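Local coordinates for putative hydrolase (Agrobacterium vitis, PDB 3LLC), which probably acts as an alpha/beta-fold hydrolase, with predicted thioesterase activity that removes fatty acyl groups from proteins and predicted esterase activity on acyl-glucuronides, at residues E95-L100 / L121-E126; V175-P180 / A216-P221; V209-G214 / L226-H231. All coordinates share one frame; numbering follows the deposited sequence. Where two conformers were deposited one is given.

Contact 1: residues E95-L100 / L121-E126. With EDO (1,2-ethanediol), chain C.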
# COMPACT_ATOMS: atom_id res chain seq x y z
N GLU A 95 -9.32 -0.32 -6.89
CA GLU A 95 -8.38 -0.69 -7.97
C GLU A 95 -7.50 -1.92 -7.57
O GLU A 95 -7.32 -2.85 -8.36
CB GLU A 95 -7.52 0.54 -8.33
CG GLU A 95 -8.33 1.66 -9.00
CD GLU A 95 -7.71 3.07 -8.87
OE1 GLU A 95 -6.49 3.13 -8.59
OE2 GLU A 95 -8.45 4.07 -9.10
N ALA A 96 -6.95 -1.90 -6.36
CA ALA A 96 -6.16 -3.00 -5.86
C ALA A 96 -6.97 -4.30 -5.90
O ALA A 96 -6.48 -5.32 -6.39
CB ALA A 96 -5.61 -2.70 -4.42
N LEU A 97 -8.22 -4.26 -5.43
CA LEU A 97 -9.06 -5.45 -5.43
C LEU A 97 -9.38 -5.91 -6.87
O LEU A 97 -9.40 -7.12 -7.16
CB LEU A 97 -10.34 -5.18 -4.61
CG LEU A 97 -11.35 -6.31 -4.40
CD1 LEU A 97 -10.64 -7.55 -3.85
CD2 LEU A 97 -12.49 -5.87 -3.46
N ALA A 98 -9.65 -4.96 -7.78
CA ALA A 98 -9.91 -5.29 -9.17
C ALA A 98 -8.70 -5.97 -9.86
O ALA A 98 -8.86 -6.87 -10.69
CB ALA A 98 -10.37 -4.05 -9.98
N VAL A 99 -7.51 -5.51 -9.53
CA VAL A 99 -6.30 -6.08 -10.11
C VAL A 99 -6.14 -7.53 -9.59
O VAL A 99 -5.93 -8.47 -10.37
CB VAL A 99 -5.08 -5.22 -9.78
CG1 VAL A 99 -3.78 -6.01 -10.06
CG2 VAL A 99 -5.15 -3.91 -10.59
N LEU A 100 -6.31 -7.71 -8.28
CA LEU A 100 -6.26 -9.06 -7.71
C LEU A 100 -7.31 -9.99 -8.32
O LEU A 100 -6.99 -11.14 -8.68
CB LEU A 100 -6.33 -9.02 -6.18
CG LEU A 100 -5.99 -10.32 -5.44
CD1 LEU A 100 -4.48 -10.55 -5.41
CD2 LEU A 100 -6.53 -10.24 -4.04
N LEU A 121 -4.20 -3.47 4.53
CA LEU A 121 -5.07 -3.82 5.70
C LEU A 121 -6.56 -3.80 5.33
O LEU A 121 -7.31 -4.72 5.70
CB LEU A 121 -4.74 -2.86 6.87
CG LEU A 121 -3.35 -3.00 7.49
CD1 LEU A 121 -2.91 -1.79 8.34
CD2 LEU A 121 -3.34 -4.29 8.30
N ARG A 122 -7.00 -2.79 4.56
CA ARG A 122 -8.38 -2.76 4.05
C ARG A 122 -8.65 -3.95 3.08
O ARG A 122 -9.75 -4.54 3.09
CB ARG A 122 -8.71 -1.43 3.33
CG ARG A 122 -8.90 -0.22 4.31
CD ARG A 122 -10.24 -0.29 5.08
NE ARG A 122 -11.39 -0.25 4.19
CZ ARG A 122 -12.30 -1.21 4.06
NH1 ARG A 122 -12.26 -2.32 4.80
NH2 ARG A 122 -13.27 -1.05 3.20
N LEU A 123 -7.67 -4.28 2.25
CA LEU A 123 -7.84 -5.35 1.24
C LEU A 123 -8.09 -6.68 1.92
O LEU A 123 -8.99 -7.42 1.51
CB LEU A 123 -6.58 -5.43 0.35
CG LEU A 123 -6.50 -6.34 -0.87
CD1 LEU A 123 -7.68 -6.13 -1.75
CD2 LEU A 123 -5.20 -6.03 -1.65
N ILE A 124 -7.34 -6.98 2.97
CA ILE A 124 -7.58 -8.26 3.69
C ILE A 124 -8.98 -8.31 4.31
O ILE A 124 -9.65 -9.36 4.26
CB ILE A 124 -6.40 -8.60 4.70
CG1 ILE A 124 -6.52 -10.03 5.22
CG2 ILE A 124 -6.35 -7.66 5.92
CD1 ILE A 124 -6.04 -11.04 4.24
N GLN A 125 -9.45 -7.17 4.83
CA GLN A 125 -10.83 -7.06 5.34
C GLN A 125 -11.87 -7.31 4.27
O GLN A 125 -12.84 -8.03 4.51
CB GLN A 125 -11.09 -5.68 6.04
CG GLN A 125 -10.23 -5.47 7.29
CD GLN A 125 -10.45 -4.10 7.95
OE1 GLN A 125 -10.78 -3.10 7.27
NE2 GLN A 125 -10.33 -4.06 9.28
N GLU A 126 -11.66 -6.76 3.07
CA GLU A 126 -12.60 -6.94 1.95
C GLU A 126 -12.62 -8.41 1.49
O GLU A 126 -13.68 -8.96 1.22
CB GLU A 126 -12.22 -6.04 0.74
CG GLU A 126 -12.35 -4.52 0.98
CD GLU A 126 -13.76 -3.95 0.71
OE1 GLU A 126 -14.10 -3.69 -0.47
OE2 GLU A 126 -14.51 -3.71 1.68
C1 EDO C . -12.34 -2.76 12.98
O1 EDO C . -12.32 -1.47 13.59
C2 EDO C . -10.93 -3.07 12.54
O2 EDO C . -10.66 -2.28 11.41
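Helices 89-103 and 115-128 of the alpha/beta-hydrolase core meet where Leu97 packs against Leu123. The short axes pass 10.5 Å apart at -57°, and Leu97 CA and Leu123 CA are the nearest pair, at 6.8 Å. CB of Leu123 already faces helix 89-103, and with CG anti to the backbone N (chi1 -173°) its methyls meet different partners: Leu123 CD1 touches Leu97 CD1 at 3.9 Å, and Leu123 CD2 reaches Ala96 CB more loosely, at 4.4 Å. Leu93, one turn before Leu97, also touches Leu123. In this fold such helices flank the central sheet, and Ala96 accordingly lies against Phe72 of strand 68-72. Farther along helix 115-128, Glu126 bends at chi2 and crosses Leu97 at about a right angle, with Glu126 OE1 4.0 Å from Leu97 CD2. Leu97 and Glu126 each have two conformers, so both Leu97 contacts hold for one. Arg122 NH1 donates to Gln125 OE1 at 3.0 Å, the oxygen lying at the edge of the guanidinium and in its plane. Arg122 NE is taken by Asn196 OD1, which further limits rotation. Gln125 NE2 donates at 2.8 Å to O2 of an ethanediol, probably from the crystallisation liquor, that Val198 O also holds.

Contact 2: residues V175-P180 / A216-P221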
# COMPACT_ATOMS: atom_id res chain seq x y z
N VAL A 175 4.71 21.76 1.61
CA VAL A 175 6.04 21.60 0.98
C VAL A 175 6.53 20.15 1.09
O VAL A 175 6.41 19.54 2.15
CB VAL A 175 7.09 22.51 1.66
CG1 VAL A 175 6.71 23.99 1.50
CG2 VAL A 175 7.25 22.12 3.15
N SER A 176 7.06 19.60 -0.01
CA SER A 176 7.61 18.23 -0.01
C SER A 176 9.13 18.22 0.01
O SER A 176 9.76 18.80 -0.88
CB SER A 176 7.15 17.44 -1.23
OG SER A 176 7.60 16.08 -1.15
N GLU A 177 9.70 17.54 1.01
CA GLU A 177 11.14 17.25 1.11
C GLU A 177 11.66 16.61 -0.18
O GLU A 177 12.77 16.89 -0.65
CB GLU A 177 11.38 16.28 2.29
CG GLU A 177 12.79 15.69 2.43
CD GLU A 177 12.98 14.92 3.74
OE1 GLU A 177 12.00 14.79 4.51
OE2 GLU A 177 14.10 14.43 4.00
N TYR A 178 10.83 15.73 -0.74
CA TYR A 178 11.21 14.87 -1.86
C TYR A 178 10.84 15.38 -3.27
O TYR A 178 10.85 14.56 -4.20
CB TYR A 178 10.59 13.46 -1.67
CG TYR A 178 10.59 12.96 -0.23
CD1 TYR A 178 11.75 12.44 0.34
CD2 TYR A 178 9.43 13.01 0.55
CE1 TYR A 178 11.77 11.99 1.66
CE2 TYR A 178 9.43 12.57 1.87
CZ TYR A 178 10.61 12.05 2.42
OH TYR A 178 10.62 11.62 3.73
N SER A 179 10.51 16.66 -3.46
CA SER A 179 10.24 17.21 -4.83
C SER A 179 9.85 18.69 -4.89
O SER A 179 9.33 19.23 -3.91
CB SER A 179 9.16 16.39 -5.58
OG SER A 179 7.98 16.22 -4.82
N PRO A 180 10.08 19.36 -6.05
CA PRO A 180 9.68 20.77 -6.22
C PRO A 180 8.15 20.98 -6.37
O PRO A 180 7.67 22.11 -6.20
CB PRO A 180 10.42 21.21 -7.50
CG PRO A 180 10.70 19.95 -8.26
CD PRO A 180 10.61 18.77 -7.30
N ALA A 216 14.04 7.17 12.43
CA ALA A 216 14.35 8.53 11.95
C ALA A 216 13.42 8.95 10.78
O ALA A 216 13.81 9.69 9.87
CB ALA A 216 15.84 8.62 11.54
N ASP A 217 12.20 8.44 10.80
CA ASP A 217 11.17 8.69 9.77
C ASP A 217 10.41 9.97 10.14
O ASP A 217 9.73 10.00 11.18
CB ASP A 217 10.25 7.44 9.71
CG ASP A 217 9.21 7.52 8.60
OD1 ASP A 217 8.80 8.66 8.23
OD2 ASP A 217 8.73 6.45 8.14
N PRO A 218 10.60 11.08 9.36
CA PRO A 218 9.91 12.32 9.69
C PRO A 218 8.45 12.42 9.21
O PRO A 218 7.80 13.40 9.54
CB PRO A 218 10.79 13.40 8.99
CG PRO A 218 11.21 12.69 7.73
CD PRO A 218 11.33 11.20 8.09
N ASP A 219 7.95 11.42 8.47
CA ASP A 219 6.61 11.43 7.88
C ASP A 219 5.63 10.52 8.63
O ASP A 219 4.55 10.96 9.00
CB ASP A 219 6.68 10.97 6.43
CG ASP A 219 7.59 11.86 5.57
OD1 ASP A 219 7.70 13.07 5.85
OD2 ASP A 219 8.22 11.32 4.65
N VAL A 220 6.03 9.26 8.84
CA VAL A 220 5.29 8.33 9.71
C VAL A 220 6.13 8.05 10.99
O VAL A 220 7.11 7.34 10.91
CB VAL A 220 4.98 7.00 8.95
CG1 VAL A 220 4.27 5.98 9.89
CG2 VAL A 220 4.09 7.28 7.72
N PRO A 221 5.77 8.64 12.14
CA PRO A 221 6.54 8.44 13.38
C PRO A 221 6.58 6.95 13.73
O PRO A 221 5.58 6.28 13.52
CB PRO A 221 5.76 9.20 14.45
CG PRO A 221 4.66 9.90 13.76
CD PRO A 221 4.57 9.46 12.35
O HOH W 1 9.35 14.90 5.00
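A short bond of 2.6 Å, in which Tyr178 OH donates to Asp219 OD2, runs beside a water that two carboxylates share. The hydroxyl arrives on the syn side of the carboxylate, 26° out of its plane, and the ring stands nearly upright to the carboxylate, their planes 78° apart. Asp219 OD2 thus lies at the edge of the ring, near CE2 as well as OH. The water donates to Glu177 OE1 at 2.7 Å and to Asp219 OD1 at 2.6 Å. With Glu177 OE1 and Asp219 OD1 4.8 Å apart, it probably eases the repulsion between like charges. Each oxygen of Asp219 therefore has its own donor, which should help it stay charged. Glu177 also crosses Pro218 at about a right angle, Glu177 OE1 lying 3.9 Å from Pro218 CG; this and the water bridge hold for one of two Glu177 conformers. Glu177 CB lies 4.0 Å above the centre of one face of the Tyr178 ring, within the type I turn from Ser176 to Ser179. Within loop 216-221, Asp217 OD1 accepts from Asp219 N, an Asx turn, and from Val220 N, the wider Asx motif, and so sets the loop carrying Asp219. Asp217 OD2 in turn receives His247 ND1, and Tyr178 and Asp219 both touch that histidine. The hairpin loop 175-180, part of the insertion after strand 136-143, thus meets the loop that in alpha/beta hydrolases carries the acid of the Ser-His-Asp triad, a role Asp217 probably fills here.

Contact 3: residues V209-G214 / L226-H231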
# COMPACT_ATOMS: atom_id res chain seq x y z
N VAL A 209 2.21 -11.22 9.90
CA VAL A 209 2.45 -9.83 9.53
C VAL A 209 3.87 -9.46 10.01
O VAL A 209 4.21 -9.74 11.17
CB VAL A 209 1.42 -8.89 10.18
CG1 VAL A 209 1.67 -7.42 9.77
CG2 VAL A 209 -0.05 -9.25 9.78
N HIS A 210 4.68 -8.85 9.14
CA HIS A 210 5.99 -8.32 9.50
C HIS A 210 6.01 -6.87 9.08
O HIS A 210 5.89 -6.58 7.87
CB HIS A 210 7.09 -9.07 8.78
CG HIS A 210 8.48 -8.80 9.30
ND1 HIS A 210 9.54 -9.65 9.07
CD2 HIS A 210 8.98 -7.78 10.05
CE1 HIS A 210 10.63 -9.16 9.64
NE2 HIS A 210 10.32 -8.03 10.25
N ILE A 211 6.19 -5.98 10.05
CA ILE A 211 6.33 -4.52 9.81
C ILE A 211 7.82 -4.12 9.93
O ILE A 211 8.52 -4.56 10.86
CB ILE A 211 5.53 -3.70 10.84
CG1 ILE A 211 4.03 -4.08 10.84
CG2 ILE A 211 5.69 -2.14 10.59
CD1 ILE A 211 3.31 -3.83 12.22
N LEU A 212 8.30 -3.30 8.97
CA LEU A 212 9.66 -2.72 8.96
C LEU A 212 9.45 -1.20 9.06
O LEU A 212 8.68 -0.62 8.27
CB LEU A 212 10.40 -3.07 7.68
CG LEU A 212 10.81 -4.55 7.48
CD1 LEU A 212 10.89 -4.92 5.99
CD2 LEU A 212 12.17 -4.81 8.11
N GLN A 213 10.12 -0.56 10.03
CA GLN A 213 9.87 0.85 10.35
C GLN A 213 11.15 1.53 10.85
O GLN A 213 11.87 1.04 11.76
CB GLN A 213 8.77 0.94 11.43
CG GLN A 213 8.52 2.32 12.01
CD GLN A 213 7.78 3.25 11.05
OE1 GLN A 213 6.74 2.89 10.46
NE2 GLN A 213 8.31 4.47 10.91
N GLY A 214 11.45 2.69 10.26
CA GLY A 214 12.58 3.48 10.70
C GLY A 214 12.25 4.39 11.87
O GLY A 214 11.13 4.92 11.96
N LEU A 226 4.03 1.06 16.47
CA LEU A 226 3.69 0.49 17.79
C LEU A 226 2.17 0.54 18.01
O LEU A 226 1.59 -0.41 18.53
CB LEU A 226 4.45 1.20 18.92
CG LEU A 226 5.96 0.86 19.00
CD1 LEU A 226 6.69 1.87 19.93
CD2 LEU A 226 6.20 -0.60 19.47
N LYS A 227 1.52 1.64 17.60
CA LYS A 227 0.05 1.74 17.66
C LYS A 227 -0.63 0.65 16.78
O LYS A 227 -1.56 -0.05 17.23
CB LYS A 227 -0.43 3.13 17.21
CG LYS A 227 -1.95 3.34 17.32
CD LYS A 227 -2.39 4.77 16.86
CE LYS A 227 -3.89 5.00 16.99
NZ LYS A 227 -4.25 6.42 16.78
N LEU A 228 -0.13 0.46 15.57
CA LEU A 228 -0.67 -0.61 14.69
C LEU A 228 -0.54 -2.01 15.34
O LEU A 228 -1.49 -2.81 15.29
CB LEU A 228 0.00 -0.59 13.31
CG LEU A 228 -0.36 -1.71 12.33
CD1 LEU A 228 -1.90 -1.77 12.11
CD2 LEU A 228 0.43 -1.59 10.98
N VAL A 229 0.60 -2.30 15.98
CA VAL A 229 0.77 -3.59 16.64
C VAL A 229 -0.30 -3.80 17.75
O VAL A 229 -0.81 -4.90 17.91
CB VAL A 229 2.22 -3.78 17.20
CG1 VAL A 229 2.32 -5.02 18.20
CG2 VAL A 229 3.24 -3.87 16.04
N GLU A 230 -0.66 -2.73 18.47
CA GLU A 230 -1.72 -2.80 19.50
C GLU A 230 -3.11 -3.12 18.91
O GLU A 230 -3.99 -3.51 19.64
CB GLU A 230 -1.82 -1.48 20.30
CG GLU A 230 -0.52 -1.18 21.07
CD GLU A 230 -0.40 0.22 21.70
OE1 GLU A 230 -1.29 1.08 21.49
OE2 GLU A 230 0.62 0.44 22.40
N HIS A 231 -3.29 -2.93 17.60
CA HIS A 231 -4.56 -3.21 16.92
C HIS A 231 -4.54 -4.52 16.07
O HIS A 231 -5.49 -4.82 15.35
CB HIS A 231 -4.99 -2.00 16.09
CG HIS A 231 -5.43 -0.85 16.93
ND1 HIS A 231 -4.54 0.09 17.43
CD2 HIS A 231 -6.64 -0.54 17.46
CE1 HIS A 231 -5.21 0.94 18.20
NE2 HIS A 231 -6.47 0.56 18.27
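Strand 209-214 and helix 222-230 come nearest at Ile211 and Val229, whose CA atoms stand 8.9 Å apart, a spacing that side chains alone bridge. Ile211 does the bridging with a single methyl. Its CG1 lies beside the backbone N (chi1 -57°) and chi2 extends the chain, so that CD1 points off the sheet to the helix. There Ile211 CD1 lies 3.8 Å from Val229 CG2 and 3.9 Å from Leu228 CD2, touching two consecutive residues of the helix. Leu228 reaches the strand from a CB directed at it, with CG anti to the backbone N. Val229 instead leaves the helix to one side and brings only its CG2 branch, so it meets the methyl at the margin of the contact. Pro145 touches both Ile211 and Leu228, and Leu142 and Leu239, on the two strands flanking 209-214, add packing against Leu228 and Ile211 respectively. In chain order, strand 209-214, helix 222-230 and the parallel strand 237-242 form a beta-alpha-beta crossover. Some polar groups pair within their own segment, others with neighbours such as Thr240 and Asp152. At the end of the strand, Gln213 NE2 donates to Gly214 O at 3.0 Å, in the carbonyl plane on a lone pair; this holds the amide beside the next peptide, its own plane nearly containing the oxygen. His231 ND1 donates to Lys227 O at 3.0 Å and an angle of 168°, with the oxygen in the ring plane but the nitrogen 42° above the carbonyl plane. Between strand and helix there is methyl-to-methyl contact alone, so the helix is seated here by shape and by exclusion of water, and no directional bond across the pair sets its rotation.

Contact 3 is buried and contact 1 partly buried; both rest on methyl packing, one between a strand and its crossover helix, the other between two helices. Contact 2 lies at the surface, where loops meet through a hydroxyl, two carboxylates and a water. It lies across the chain's centre from contact 1, about 11 Å away at the nearest atoms. Contact 3 touches both: Leu228 CD1 packs on Leu121 CD1 at 3.9 Å, joining the helices of contacts 1 and 3, while Gln213 NE2 makes a weak bond to Val220 O in contact 2. Contacts 2 and 3 interleave along the chain, loop 216-221 leading from strand 209-214 into helix 222-230.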